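Local coordinates for PfkB family carbohydrate kinase (Listeria grayi DSM 20601, PDB 4GM6), which probably phosphorylates a sugar or related carbohydrate substrate as a PfkB-family kinase, at residues C[154-159]-C[185-190]; C[214-219]-C[248-253]; C[235-240]-C[267-272]; C[263-268]-C[275-280]; C[293-298]-C[311-316]. One frame throughout, in Å; residues are numbered along the deposited sequence.

Interaction 1 (C[154-159]-C[185-190]); sequences LHVSGI and ISFDMN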
# COMPACT_ATOMS: atom_id res chain seq x y z
N LEU C 154 15.41 -24.47 30.69
CA LEU C 154 14.06 -24.66 30.24
C LEU C 154 13.27 -23.43 30.60
O LEU C 154 13.28 -22.97 31.73
CB LEU C 154 13.41 -25.86 30.91
CG LEU C 154 11.92 -25.97 30.61
CD1 LEU C 154 11.46 -27.37 30.66
CD2 LEU C 154 11.08 -25.08 31.49
N HIS C 155 12.59 -22.90 29.60
CA HIS C 155 11.81 -21.69 29.79
C HIS C 155 10.33 -21.90 29.49
O HIS C 155 9.97 -22.54 28.50
CB HIS C 155 12.33 -20.56 28.88
CG HIS C 155 11.53 -19.30 28.97
ND1 HIS C 155 11.71 -18.37 29.97
CD2 HIS C 155 10.51 -18.83 28.21
CE1 HIS C 155 10.85 -17.38 29.82
NE2 HIS C 155 10.10 -17.64 28.76
N VAL C 156 9.48 -21.35 30.35
CA VAL C 156 8.04 -21.38 30.12
C VAL C 156 7.36 -20.18 30.79
O VAL C 156 8.00 -19.46 31.59
CB VAL C 156 7.40 -22.72 30.56
CG1 VAL C 156 7.45 -22.90 32.08
CG2 VAL C 156 5.97 -22.81 30.03
N SER C 157 6.10 -19.92 30.41
CA SER C 157 5.39 -18.77 30.95
C SER C 157 4.02 -19.15 31.50
O SER C 157 3.50 -20.24 31.22
CB SER C 157 5.22 -17.68 29.87
OG SER C 157 4.03 -17.87 29.12
N GLY C 158 3.44 -18.24 32.29
CA GLY C 158 2.11 -18.43 32.84
C GLY C 158 1.00 -18.50 31.80
O GLY C 158 -0.13 -18.86 32.11
N ILE C 159 1.32 -18.14 30.56
CA ILE C 159 0.33 -18.18 29.48
C ILE C 159 -0.01 -19.63 29.16
O ILE C 159 -1.18 -20.01 29.09
CB ILE C 159 0.84 -17.46 28.22
CG1 ILE C 159 0.82 -15.94 28.45
CG2 ILE C 159 -0.01 -17.81 27.01
CD1 ILE C 159 1.60 -15.16 27.43
N ILE C 185 15.65 -23.73 35.58
CA ILE C 185 14.26 -23.46 35.24
C ILE C 185 13.98 -21.95 35.16
O ILE C 185 14.14 -21.22 36.15
CB ILE C 185 13.31 -24.15 36.24
CG1 ILE C 185 13.68 -25.65 36.35
CG2 ILE C 185 11.85 -23.98 35.81
CD1 ILE C 185 13.76 -26.38 35.04
N SER C 186 13.59 -21.50 33.98
CA SER C 186 13.20 -20.11 33.74
C SER C 186 11.69 -20.02 33.62
O SER C 186 11.08 -20.69 32.78
CB SER C 186 13.83 -19.59 32.46
OG SER C 186 13.25 -18.34 32.09
N PHE C 187 11.09 -19.17 34.45
CA PHE C 187 9.64 -19.01 34.44
C PHE C 187 9.25 -17.54 34.32
O PHE C 187 9.81 -16.67 34.99
CB PHE C 187 9.03 -19.64 35.71
CG PHE C 187 7.53 -19.70 35.68
CD1 PHE C 187 6.89 -20.51 34.73
CD2 PHE C 187 6.75 -18.95 36.58
CE1 PHE C 187 5.51 -20.58 34.70
CE2 PHE C 187 5.37 -19.02 36.56
CZ PHE C 187 4.74 -19.82 35.63
N ASP C 188 8.31 -17.28 33.43
CA ASP C 188 7.80 -15.95 33.20
C ASP C 188 6.35 -15.93 33.71
O ASP C 188 5.47 -16.53 33.08
CB ASP C 188 7.87 -15.69 31.69
CG ASP C 188 7.28 -14.36 31.29
OD1 ASP C 188 6.95 -13.55 32.19
OD2 ASP C 188 7.14 -14.12 30.06
N MET C 189 6.09 -15.25 34.83
CA MET C 189 4.74 -15.21 35.41
C MET C 189 3.69 -14.91 34.34
O MET C 189 2.73 -15.65 34.16
CB MET C 189 4.65 -14.13 36.49
CG MET C 189 5.64 -14.28 37.62
SD MET C 189 5.13 -15.53 38.82
CE MET C 189 3.84 -14.67 39.73
N ASN C 190 3.87 -13.79 33.64
CA ASN C 190 3.05 -13.45 32.49
C ASN C 190 1.58 -13.77 32.74
O ASN C 190 0.96 -14.55 32.01
CB ASN C 190 3.55 -14.20 31.25
CG ASN C 190 3.68 -13.29 30.04
OD1 ASN C 190 2.83 -12.44 29.80
ND2 ASN C 190 4.77 -13.47 29.28
O HOH W 1 7.89 -15.73 28.08
O HOH W 2 -1.39 -16.06 32.48
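Leu154 O accepts from Ser186 N, the first of four backbone hydrogen bonds that join parallel strands 154-157 and 185-188. Val156 N donates to Ser186 O, Asp188 N to Val156 O, and Gly158 N to Asp188 O at 2.8 Å, which extends the pairing one residue past the strand end. The side-chain bond is short: His155 ND1 and Ser186 OG lie 2.6 Å apart, nearly straight at 167°, with the hydroxyl at the ring edge near its plane. Ser186 OG points there because it is anti to its own backbone N (chi1 168°). A water bridges the far nitrogen, His155 NE2, to Asp188 OD2, to which it donates. Asn190 ND2 reaches Asp188 OD2 at 2.6 Å, from above the carboxylate plane. Ser157 OG caps the following helix by accepting from Ile159 N, and also bonds Glu59. Apolar contact lies on the other face, where Val156 CG1 sits 3.6 Å from Phe187 CD1 at the ring edge; helix 165-180 packs against Val156 there. These are neighbouring central strands of the Rossmann-like PfkB sheet. With a hydrogen-bonding partner at each nitrogen, the buried His155 ring is fixed in rotation between Ser186 and the water-linked Asp188 carboxylate.

Interaction 2 (C[214-219]-C[248-253]); sequences YCSAGQ and LFYATK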
# COMPACT_ATOMS: atom_id res chain seq x y z
N TYR C 214 15.01 -18.96 37.80
CA TYR C 214 15.00 -17.59 37.32
C TYR C 214 13.56 -17.20 37.06
O TYR C 214 12.89 -17.78 36.19
CB TYR C 214 15.77 -17.48 36.00
CG TYR C 214 17.11 -18.21 35.98
CD1 TYR C 214 18.01 -18.08 37.04
CD2 TYR C 214 17.46 -18.99 34.89
CE1 TYR C 214 19.23 -18.75 37.01
CE2 TYR C 214 18.68 -19.65 34.85
CZ TYR C 214 19.56 -19.52 35.90
OH TYR C 214 20.76 -20.18 35.84
N CYS C 215 13.07 -16.21 37.82
CA CYS C 215 11.67 -15.81 37.72
C CYS C 215 11.49 -14.39 37.18
O CYS C 215 12.04 -13.45 37.74
CB CYS C 215 10.99 -15.91 39.09
SG CYS C 215 9.19 -15.64 39.06
N SER C 216 10.71 -14.24 36.12
CA SER C 216 10.30 -12.92 35.70
C SER C 216 9.05 -12.50 36.46
O SER C 216 7.94 -12.96 36.17
CB SER C 216 10.05 -12.85 34.20
OG SER C 216 9.75 -11.52 33.85
N ALA C 217 9.23 -11.64 37.46
CA ALA C 217 8.11 -11.21 38.29
C ALA C 217 8.28 -9.76 38.71
O ALA C 217 9.38 -9.33 39.08
CB ALA C 217 7.96 -12.11 39.51
N GLY C 218 7.18 -9.00 38.61
CA GLY C 218 7.16 -7.61 39.04
C GLY C 218 6.45 -7.45 40.38
O GLY C 218 6.04 -8.44 40.99
N GLN C 219 6.28 -6.21 40.83
CA GLN C 219 5.62 -5.98 42.10
C GLN C 219 4.14 -6.37 42.06
O GLN C 219 3.58 -6.76 43.08
CB GLN C 219 5.77 -4.53 42.56
CG GLN C 219 5.46 -4.37 44.04
CD GLN C 219 5.12 -2.94 44.42
OE1 GLN C 219 5.13 -2.58 45.61
NE2 GLN C 219 4.80 -2.12 43.42
N LEU C 248 17.34 -15.82 40.96
CA LEU C 248 17.18 -14.39 40.59
C LEU C 248 15.85 -14.06 39.94
O LEU C 248 15.30 -14.89 39.22
CB LEU C 248 18.35 -13.86 39.74
CG LEU C 248 18.54 -14.35 38.30
CD1 LEU C 248 19.48 -13.39 37.58
CD2 LEU C 248 19.12 -15.75 38.29
N PHE C 249 15.35 -12.86 40.27
CA PHE C 249 14.15 -12.33 39.65
C PHE C 249 14.57 -11.28 38.63
O PHE C 249 15.66 -10.72 38.73
CB PHE C 249 13.23 -11.67 40.68
CG PHE C 249 12.67 -12.62 41.71
CD1 PHE C 249 11.52 -13.35 41.45
CD2 PHE C 249 13.30 -12.77 42.93
CE1 PHE C 249 11.00 -14.21 42.39
CE2 PHE C 249 12.79 -13.64 43.89
CZ PHE C 249 11.63 -14.37 43.62
N TYR C 250 13.72 -11.03 37.64
CA TYR C 250 14.00 -9.97 36.68
C TYR C 250 12.70 -9.45 36.10
O TYR C 250 11.72 -10.19 35.99
CB TYR C 250 14.91 -10.48 35.55
CG TYR C 250 14.36 -11.66 34.79
CD1 TYR C 250 14.44 -12.95 35.31
CD2 TYR C 250 13.77 -11.50 33.54
CE1 TYR C 250 13.95 -14.04 34.61
CE2 TYR C 250 13.27 -12.58 32.83
CZ TYR C 250 13.36 -13.85 33.37
OH TYR C 250 12.87 -14.94 32.68
N ALA C 251 12.68 -8.17 35.74
CA ALA C 251 11.51 -7.56 35.15
C ALA C 251 11.88 -6.16 34.69
O ALA C 251 12.97 -5.68 34.98
CB ALA C 251 10.38 -7.49 36.17
N THR C 252 10.97 -5.53 33.96
CA THR C 252 11.16 -4.12 33.63
C THR C 252 10.20 -3.29 34.46
O THR C 252 9.12 -3.74 34.83
CB THR C 252 10.91 -3.84 32.15
OG1 THR C 252 9.66 -4.40 31.77
CG2 THR C 252 12.00 -4.45 31.30
N LYS C 253 10.61 -2.08 34.81
CA LYS C 253 9.67 -1.15 35.40
C LYS C 253 9.24 -0.22 34.27
O LYS C 253 10.07 0.50 33.70
CB LYS C 253 10.29 -0.37 36.55
CG LYS C 253 9.32 0.61 37.19
CD LYS C 253 9.97 1.42 38.30
CE LYS C 253 9.13 2.66 38.61
NZ LYS C 253 9.72 3.48 39.70
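With chi1 of 58°, CG of Tyr250 sits between its own backbone N and carbonyl carbon, which turns the ring so that one face meets Ser216. Cys215 takes the other course: SG is anti to the backbone N (chi1 -172°), which places it at the edge of the Phe249 ring in a sulfur-aromatic contact. Ser216 CB rests over the Tyr250 face in a CH-pi contact, 3.8 Å from the ring centroid and offset toward the rim. Tyr214 CB lies 4.1 Å from Tyr250 CE1. On the opposite side of the sheet, Cys215 CB is 3.5 Å from Phe249 CD1. Strands 214-216 and 248-253 are parallel neighbours in the large sheet of the PfkB fold, linked by a beta-alpha-beta crossover through helices 219-225 and 235-242. Cys215 N donates to Leu248 O, and Cys215 O accepts from Tyr250 N; both bonds are 2.9 Å long. Beyond them the strands part: Ala217 N makes a weak, bent bond to Tyr250 O at 3.2 Å, and Ala251 CB packs on Ala217 O. Helix 291-304 covers the Tyr250 side through Thr296, and Met239 of helix 235-242 packs on Phe249 and Ala217.

Interaction 3 (C[235-240]-C[267-272]); sequences YYQAMH and HLWTQG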
# COMPACT_ATOMS: atom_id res chain seq x y z
N TYR C 235 10.17 -5.91 47.59
CA TYR C 235 9.30 -7.06 47.36
C TYR C 235 10.09 -8.30 46.96
O TYR C 235 9.72 -9.44 47.37
CB TYR C 235 8.22 -6.72 46.32
CG TYR C 235 8.73 -5.91 45.16
CD1 TYR C 235 8.71 -4.52 45.19
CD2 TYR C 235 9.24 -6.54 44.03
CE1 TYR C 235 9.17 -3.78 44.12
CE2 TYR C 235 9.70 -5.80 42.95
CZ TYR C 235 9.67 -4.42 43.01
OH TYR C 235 10.13 -3.70 41.94
N TYR C 236 11.19 -8.09 46.17
CA TYR C 236 12.04 -9.20 45.75
C TYR C 236 12.62 -9.97 46.94
O TYR C 236 12.67 -11.20 46.93
CB TYR C 236 13.18 -8.71 44.86
CG TYR C 236 12.74 -8.41 43.43
CD1 TYR C 236 12.82 -7.12 42.91
CD2 TYR C 236 12.25 -9.41 42.62
CE1 TYR C 236 12.41 -6.84 41.61
CE2 TYR C 236 11.85 -9.15 41.32
CZ TYR C 236 11.93 -7.87 40.82
OH TYR C 236 11.52 -7.61 39.52
N GLN C 237 13.07 -9.23 47.95
CA GLN C 237 13.70 -9.85 49.11
C GLN C 237 12.66 -10.74 49.87
O GLN C 237 12.97 -11.87 50.45
CB GLN C 237 14.28 -8.76 50.07
CG GLN C 237 14.79 -9.41 51.40
CD GLN C 237 16.08 -10.28 51.21
OE1 GLN C 237 17.08 -9.79 50.69
NE2 GLN C 237 16.03 -11.56 51.58
N ALA C 238 11.33 -10.13 49.79
CA ALA C 238 10.24 -10.86 50.48
C ALA C 238 9.84 -12.08 49.63
O ALA C 238 9.53 -13.16 50.17
CB ALA C 238 9.05 -9.92 50.73
N MET C 239 9.84 -11.90 48.33
CA MET C 239 9.50 -12.96 47.44
C MET C 239 10.53 -14.06 47.62
O MET C 239 10.21 -15.22 47.59
CB MET C 239 9.47 -12.43 46.00
CG MET C 239 8.38 -11.40 45.78
SD MET C 239 8.54 -10.52 44.22
CE MET C 239 9.19 -11.85 43.23
N HIS C 240 11.78 -13.68 47.79
CA HIS C 240 12.82 -14.65 48.01
C HIS C 240 12.62 -15.41 49.32
O HIS C 240 12.90 -16.60 49.41
CB HIS C 240 14.19 -14.04 47.98
CG HIS C 240 15.29 -15.05 47.98
ND1 HIS C 240 15.66 -15.74 46.85
CD2 HIS C 240 16.07 -15.51 48.98
CE1 HIS C 240 16.64 -16.58 47.15
NE2 HIS C 240 16.91 -16.44 48.44
N HIS C 267 15.18 -4.26 35.92
CA HIS C 267 15.58 -4.68 37.25
C HIS C 267 16.04 -6.14 37.18
O HIS C 267 15.47 -6.98 36.47
CB HIS C 267 14.42 -4.59 38.25
CG HIS C 267 13.97 -3.19 38.57
ND1 HIS C 267 12.73 -2.90 39.12
CD2 HIS C 267 14.59 -1.98 38.41
CE1 HIS C 267 12.61 -1.58 39.27
NE2 HIS C 267 13.71 -1.00 38.84
N LEU C 268 17.09 -6.43 37.93
CA LEU C 268 17.55 -7.80 38.09
C LEU C 268 18.04 -7.99 39.53
O LEU C 268 18.98 -7.33 39.97
CB LEU C 268 18.64 -8.13 37.07
CG LEU C 268 19.22 -9.55 37.07
CD1 LEU C 268 18.11 -10.59 37.05
CD2 LEU C 268 20.15 -9.73 35.89
N TRP C 269 17.37 -8.89 40.27
CA TRP C 269 17.64 -9.11 41.69
C TRP C 269 18.28 -10.47 41.88
O TRP C 269 17.77 -11.50 41.42
CB TRP C 269 16.32 -9.02 42.49
CG TRP C 269 16.48 -9.09 43.98
CD1 TRP C 269 16.41 -8.04 44.87
CD2 TRP C 269 16.74 -10.26 44.78
NE1 TRP C 269 16.61 -8.49 46.15
CE2 TRP C 269 16.81 -9.84 46.13
CE3 TRP C 269 16.91 -11.62 44.48
CZ2 TRP C 269 17.05 -10.74 47.18
CZ3 TRP C 269 17.14 -12.51 45.53
CH2 TRP C 269 17.21 -12.07 46.86
N THR C 270 19.41 -10.49 42.59
CA THR C 270 20.09 -11.74 42.84
C THR C 270 21.02 -11.65 44.05
O THR C 270 21.78 -10.68 44.18
CB THR C 270 20.86 -12.26 41.60
OG1 THR C 270 21.16 -13.66 41.77
CG2 THR C 270 22.13 -11.46 41.38
N GLN C 271 20.92 -12.66 44.92
CA GLN C 271 21.68 -12.74 46.17
C GLN C 271 21.66 -11.43 46.95
O GLN C 271 22.72 -10.83 47.20
CB GLN C 271 23.10 -13.27 45.95
CG GLN C 271 23.73 -12.92 44.61
CD GLN C 271 24.91 -13.84 44.29
OE1 GLN C 271 24.78 -15.06 44.28
NE2 GLN C 271 26.08 -13.26 44.04
N GLY C 272 20.47 -10.93 47.27
CA GLY C 272 20.31 -9.81 48.21
C GLY C 272 20.37 -8.44 47.60
O GLY C 272 20.16 -7.44 48.29
O HOH W 3 10.22 -4.86 39.51
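Tyr236 CB sits over one face of the Trp269 five-membered ring, 3.5 Å from its centroid and 19° off the normal, a close CH-pi contact. In turn Trp269 CB lies over the Tyr236 ring, 4.1 Å from its centroid. The two side chains run antiparallel past one another, their ring planes 23° apart with little overlap. One helical turn on, His240 meets the far end of the indole: its CG is 3.7 Å from Trp269 CH2, with the two rings oblique. Gln237 OE1 comes to the indole edge, 3.6 Å from Trp269 CZ2 and near the ring plane, brought round by a bend at chi2 (70°). Further out, a water gathers the polar ends, bonding Tyr235 OH at 2.7 Å, Tyr236 OH and His267 ND1. Tyr236 OH accepts from this water and hydrogen-bonds Ala217 O, which helps hold the phenol in place. Behind Tyr236, Tyr235 CE2 covers the ring face turned from Trp269, and Phe249 meets the ring as well. Backbone bonding of Trp269 to Phe249 fixes the indole's strand. The result is an aromatic cluster that seats helix 235-242 on strand 261-270, in the helix-on-sheet packing of an alpha/beta fold.

Interaction 4 (C[263-268]-C[275-280]); sequences LLQGHL and WESEEY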
# COMPACT_ATOMS: atom_id res chain seq x y z
N LEU C 263 8.51 5.09 29.87
CA LEU C 263 9.83 4.99 30.46
C LEU C 263 10.06 3.52 30.78
O LEU C 263 9.14 2.81 31.20
CB LEU C 263 9.92 5.83 31.75
CG LEU C 263 9.45 7.28 31.68
CD1 LEU C 263 9.64 7.97 33.04
CD2 LEU C 263 10.17 8.04 30.58
N LEU C 264 11.27 3.03 30.55
CA LEU C 264 11.56 1.62 30.74
C LEU C 264 12.90 1.48 31.42
O LEU C 264 13.88 2.08 30.99
CB LEU C 264 11.61 0.89 29.40
CG LEU C 264 11.55 -0.63 29.52
CD1 LEU C 264 10.11 -1.06 29.78
CD2 LEU C 264 12.07 -1.27 28.25
N GLN C 265 12.93 0.67 32.47
CA GLN C 265 14.12 0.49 33.28
C GLN C 265 14.13 -0.97 33.69
O GLN C 265 13.12 -1.50 34.15
CB GLN C 265 14.07 1.39 34.51
CG GLN C 265 15.22 1.20 35.49
CD GLN C 265 15.24 2.25 36.58
OE1 GLN C 265 14.24 2.48 37.25
NE2 GLN C 265 16.40 2.88 36.78
N GLY C 266 15.24 -1.65 33.47
CA GLY C 266 15.32 -3.07 33.81
C GLY C 266 15.73 -3.23 35.27
O GLY C 266 16.50 -2.43 35.79
N HIS C 267 15.18 -4.26 35.92
CA HIS C 267 15.58 -4.68 37.25
C HIS C 267 16.04 -6.14 37.18
O HIS C 267 15.47 -6.98 36.47
CB HIS C 267 14.42 -4.59 38.25
CG HIS C 267 13.97 -3.19 38.57
ND1 HIS C 267 12.73 -2.90 39.12
CD2 HIS C 267 14.59 -1.98 38.41
CE1 HIS C 267 12.61 -1.58 39.27
NE2 HIS C 267 13.71 -1.00 38.84
N LEU C 268 17.09 -6.43 37.93
CA LEU C 268 17.55 -7.80 38.09
C LEU C 268 18.04 -7.99 39.53
O LEU C 268 18.98 -7.33 39.97
CB LEU C 268 18.64 -8.13 37.07
CG LEU C 268 19.22 -9.55 37.07
CD1 LEU C 268 18.11 -10.59 37.05
CD2 LEU C 268 20.15 -9.73 35.89
N TRP C 275 19.68 -4.78 41.00
CA TRP C 275 20.53 -4.03 40.06
C TRP C 275 19.67 -3.39 38.97
O TRP C 275 18.90 -4.07 38.30
CB TRP C 275 21.52 -4.98 39.37
CG TRP C 275 22.42 -5.69 40.31
CD1 TRP C 275 22.17 -6.87 40.95
CD2 TRP C 275 23.73 -5.28 40.72
NE1 TRP C 275 23.24 -7.22 41.74
CE2 TRP C 275 24.21 -6.25 41.61
CE3 TRP C 275 24.53 -4.17 40.42
CZ2 TRP C 275 25.47 -6.16 42.21
CZ3 TRP C 275 25.78 -4.07 41.02
CH2 TRP C 275 26.24 -5.07 41.90
N GLU C 276 19.82 -2.08 38.78
CA GLU C 276 19.01 -1.35 37.80
C GLU C 276 19.82 -0.90 36.58
O GLU C 276 21.01 -0.65 36.68
CB GLU C 276 18.36 -0.13 38.44
CG GLU C 276 17.48 -0.44 39.64
CD GLU C 276 17.30 0.76 40.55
OE1 GLU C 276 17.31 1.91 40.06
OE2 GLU C 276 17.14 0.55 41.78
N SER C 277 19.14 -0.78 35.45
CA SER C 277 19.73 -0.17 34.26
C SER C 277 19.51 1.34 34.32
O SER C 277 18.91 1.83 35.26
CB SER C 277 19.05 -0.72 33.01
OG SER C 277 17.74 -0.18 32.88
N GLU C 278 19.96 2.08 33.31
CA GLU C 278 19.52 3.48 33.20
C GLU C 278 18.03 3.41 32.88
O GLU C 278 17.52 2.37 32.47
CB GLU C 278 20.29 4.26 32.12
CG GLU C 278 19.73 4.10 30.70
CD GLU C 278 20.31 5.10 29.69
OE1 GLU C 278 19.52 5.85 29.06
OE2 GLU C 278 21.55 5.12 29.52
N GLU C 279 17.31 4.51 33.09
CA GLU C 279 15.92 4.54 32.67
C GLU C 279 15.84 5.16 31.27
O GLU C 279 16.33 6.27 31.06
CB GLU C 279 15.08 5.35 33.64
CG GLU C 279 13.58 5.19 33.45
CD GLU C 279 12.80 5.67 34.66
OE1 GLU C 279 12.73 6.90 34.86
OE2 GLU C 279 12.27 4.82 35.40
N TYR C 280 15.25 4.43 30.33
CA TYR C 280 15.08 4.92 28.95
C TYR C 280 13.74 5.60 28.74
O TYR C 280 12.71 5.13 29.24
CB TYR C 280 15.15 3.77 27.95
CG TYR C 280 16.51 3.16 27.79
CD1 TYR C 280 17.43 3.69 26.90
CD2 TYR C 280 16.88 2.05 28.54
CE1 TYR C 280 18.68 3.13 26.76
CE2 TYR C 280 18.13 1.48 28.41
CZ TYR C 280 19.02 2.03 27.51
OH TYR C 280 20.26 1.47 27.37
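The Trp275 indole presents its edge to Leu268 O, which lies in the ring plane 3.4 Å from Trp275 CD1. Tyr280 likewise turns a ring edge toward Leu264 O, while one of its faces carries Glu278 CG. Glu276 runs alongside the His267 ring; CD2 of His267 is 3.5 Å from Glu276 CG, and the ring and carboxylate planes are 60° apart. The Gln265 amide, extended from the backbone, donates through NE2 to Ser277 O at 3.1 Å along a nearly straight line (168°), with the acceptor in the amide plane.

Strands 261-270 and 273-282 form an antiparallel beta hairpin at the edge of the large PfkB sheet. Leu268 and Trp275 form a hydrogen-bonded pair, bonding N to O in both directions, as do Leu264 and Tyr280; His267 and Glu276 form a non-hydrogen-bonded pair. Between the Leu264-Tyr280 and His267-Glu276 pairs the register shifts by one residue. Across the shift Ser277 serves both ways: its N donates to Gly266 O at 3.1 Å, and its OG accepts from Gly266 N at 3.0 Å. A chi1 of 73° sets Ser277 OG between its own backbone N and carbonyl carbon, where it also donates to Glu278 O at 2.6 Å. The hydroxyl thereby takes the place of a backbone acceptor for Gly266. Helix 309-323 packs on this hairpin through Thr312 against Leu268 and Thr317 against Tyr280, and Leu120 of a neighbouring subunit also touches Tyr280.

Interaction 5 (C[293-298]-C[311-316]); sequences DAYTAA and ETVKFA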
# COMPACT_ATOMS: atom_id res chain seq x y z
N ASP C 293 9.45 -10.04 26.03
CA ASP C 293 10.11 -11.25 25.55
C ASP C 293 11.53 -10.96 25.12
O ASP C 293 12.40 -11.82 25.20
CB ASP C 293 9.33 -11.89 24.39
CG ASP C 293 7.89 -12.21 24.78
OD1 ASP C 293 7.66 -12.55 25.96
OD2 ASP C 293 7.00 -12.10 23.92
N ALA C 294 11.77 -9.74 24.66
CA ALA C 294 13.10 -9.34 24.25
C ALA C 294 13.94 -9.17 25.51
O ALA C 294 15.10 -9.56 25.54
CB ALA C 294 13.06 -8.05 23.44
N TYR C 295 13.34 -8.58 26.54
CA TYR C 295 14.01 -8.45 27.83
C TYR C 295 14.32 -9.83 28.38
O TYR C 295 15.45 -10.12 28.76
CB TYR C 295 13.14 -7.68 28.82
CG TYR C 295 13.85 -7.36 30.13
CD1 TYR C 295 14.85 -6.39 30.18
CD2 TYR C 295 13.51 -8.01 31.32
CE1 TYR C 295 15.50 -6.09 31.37
CE2 TYR C 295 14.16 -7.71 32.52
CZ TYR C 295 15.16 -6.75 32.54
OH TYR C 295 15.80 -6.42 33.73
N THR C 296 13.32 -10.69 28.39
CA THR C 296 13.52 -12.04 28.96
C THR C 296 14.66 -12.76 28.26
O THR C 296 15.52 -13.35 28.91
CB THR C 296 12.23 -12.90 28.89
OG1 THR C 296 11.25 -12.35 29.79
CG2 THR C 296 12.52 -14.37 29.29
N ALA C 297 14.66 -12.71 26.93
CA ALA C 297 15.69 -13.42 26.16
C ALA C 297 17.06 -12.81 26.42
O ALA C 297 18.07 -13.52 26.50
CB ALA C 297 15.37 -13.39 24.68
N ALA C 298 17.10 -11.49 26.55
CA ALA C 298 18.39 -10.82 26.76
C ALA C 298 18.96 -11.18 28.13
O ALA C 298 20.16 -11.40 28.28
CB ALA C 298 18.25 -9.31 26.61
N GLU C 311 26.05 -6.07 33.96
CA GLU C 311 26.16 -6.22 32.51
C GLU C 311 24.84 -6.71 31.94
O GLU C 311 24.29 -6.12 31.02
CB GLU C 311 27.25 -7.22 32.14
CG GLU C 311 28.68 -6.71 32.30
CD GLU C 311 29.70 -7.82 32.12
OE1 GLU C 311 30.41 -7.80 31.09
OE2 GLU C 311 29.78 -8.72 32.98
N THR C 312 24.34 -7.80 32.51
CA THR C 312 23.14 -8.43 31.98
C THR C 312 21.95 -7.47 31.96
O THR C 312 21.30 -7.28 30.92
CB THR C 312 22.79 -9.68 32.79
OG1 THR C 312 23.84 -10.64 32.63
CG2 THR C 312 21.47 -10.28 32.32
N VAL C 313 21.67 -6.85 33.11
CA VAL C 313 20.57 -5.90 33.22
C VAL C 313 20.71 -4.73 32.24
O VAL C 313 19.72 -4.22 31.72
CB VAL C 313 20.39 -5.38 34.66
CG1 VAL C 313 21.46 -4.34 35.00
CG2 VAL C 313 18.99 -4.81 34.85
N LYS C 314 21.94 -4.30 31.96
CA LYS C 314 22.13 -3.18 31.06
C LYS C 314 21.87 -3.60 29.62
O LYS C 314 21.20 -2.90 28.86
CB LYS C 314 23.52 -2.58 31.19
CG LYS C 314 23.68 -1.29 30.40
CD LYS C 314 24.89 -0.48 30.86
CE LYS C 314 26.19 -1.11 30.39
NZ LYS C 314 27.35 -0.21 30.66
N PHE C 315 22.42 -4.75 29.26
CA PHE C 315 22.26 -5.29 27.93
C PHE C 315 20.79 -5.58 27.63
O PHE C 315 20.27 -5.21 26.56
CB PHE C 315 23.08 -6.57 27.80
CG PHE C 315 22.96 -7.24 26.46
CD1 PHE C 315 22.08 -8.30 26.27
CD2 PHE C 315 23.74 -6.83 25.39
CE1 PHE C 315 21.97 -8.92 25.04
CE2 PHE C 315 23.64 -7.46 24.16
CZ PHE C 315 22.76 -8.51 23.99
N ALA C 316 20.12 -6.23 28.58
CA ALA C 316 18.74 -6.68 28.38
C ALA C 316 17.77 -5.51 28.28
O ALA C 316 16.85 -5.54 27.48
CB ALA C 316 18.31 -7.63 29.47
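Tyr295 reaches from helix 293-298 to helix 311-316 along the flank of Ala316. From CB the ring leaves anti to the backbone N (chi1 -173°), which carries it along the side of its helix toward the partner. Tyr295 CD1 comes first, 3.5 Å from Ala316 O, with that oxygen near the ring plane at the edge. Tyr295 CE1 follows, 3.7 Å from Ala316 CB. At the tip, Tyr295 OH lies 3.7 Å from Val313 CG2, where the two side chains run alongside each other. The hydroxyl itself hydrogen-bonds His267 O of strand 261-270, so the polar end of this buried ring is engaged by the sheet.

One turn later Ala298 CB approaches closely, 3.2 Å from Ala316 CA and 3.3 Å from Ala316 CB, tighter than usual van der Waals contact. Ala298 CA and Ala316 CA are 4.5 Å apart. Phe315 closes in beside this pair, its CD1 4.0 Å from Ala298 CB, while Trp307 meets the Phe315 ring edge-to-face. The helices run roughly antiparallel, their short axes at 150° and 9.0 Å apart, and helices 291-304 and 309-323 are consecutive in the chain. Between the two segments the contact is apolar packing: small alanine methyls permit the close approach, and the Tyr295 bond to His267 O ties this helix pair to the sheet.

Overall arrangement
From the N terminus, interaction 1 comes first, closing a loop that is mostly helix between two parallel strands of the large sheet. It ends before interaction 2 opens, but strand 184-188 neighbours strand 214-216, so their backbones bond directly. Interactions 2 and 3 cross: helix 235-242 lies within the loop closed by interaction 2, and its partner strand 261-270 follows strand 248-256. Interaction 4 starts on the last strand of interaction 3, sharing His267 and Leu268, and closes the short edge hairpin. Interaction 5 follows in series, pairing two consecutive helices that touch interactions 2, 3 and 4; Thr296 also reaches His155 of interaction 1.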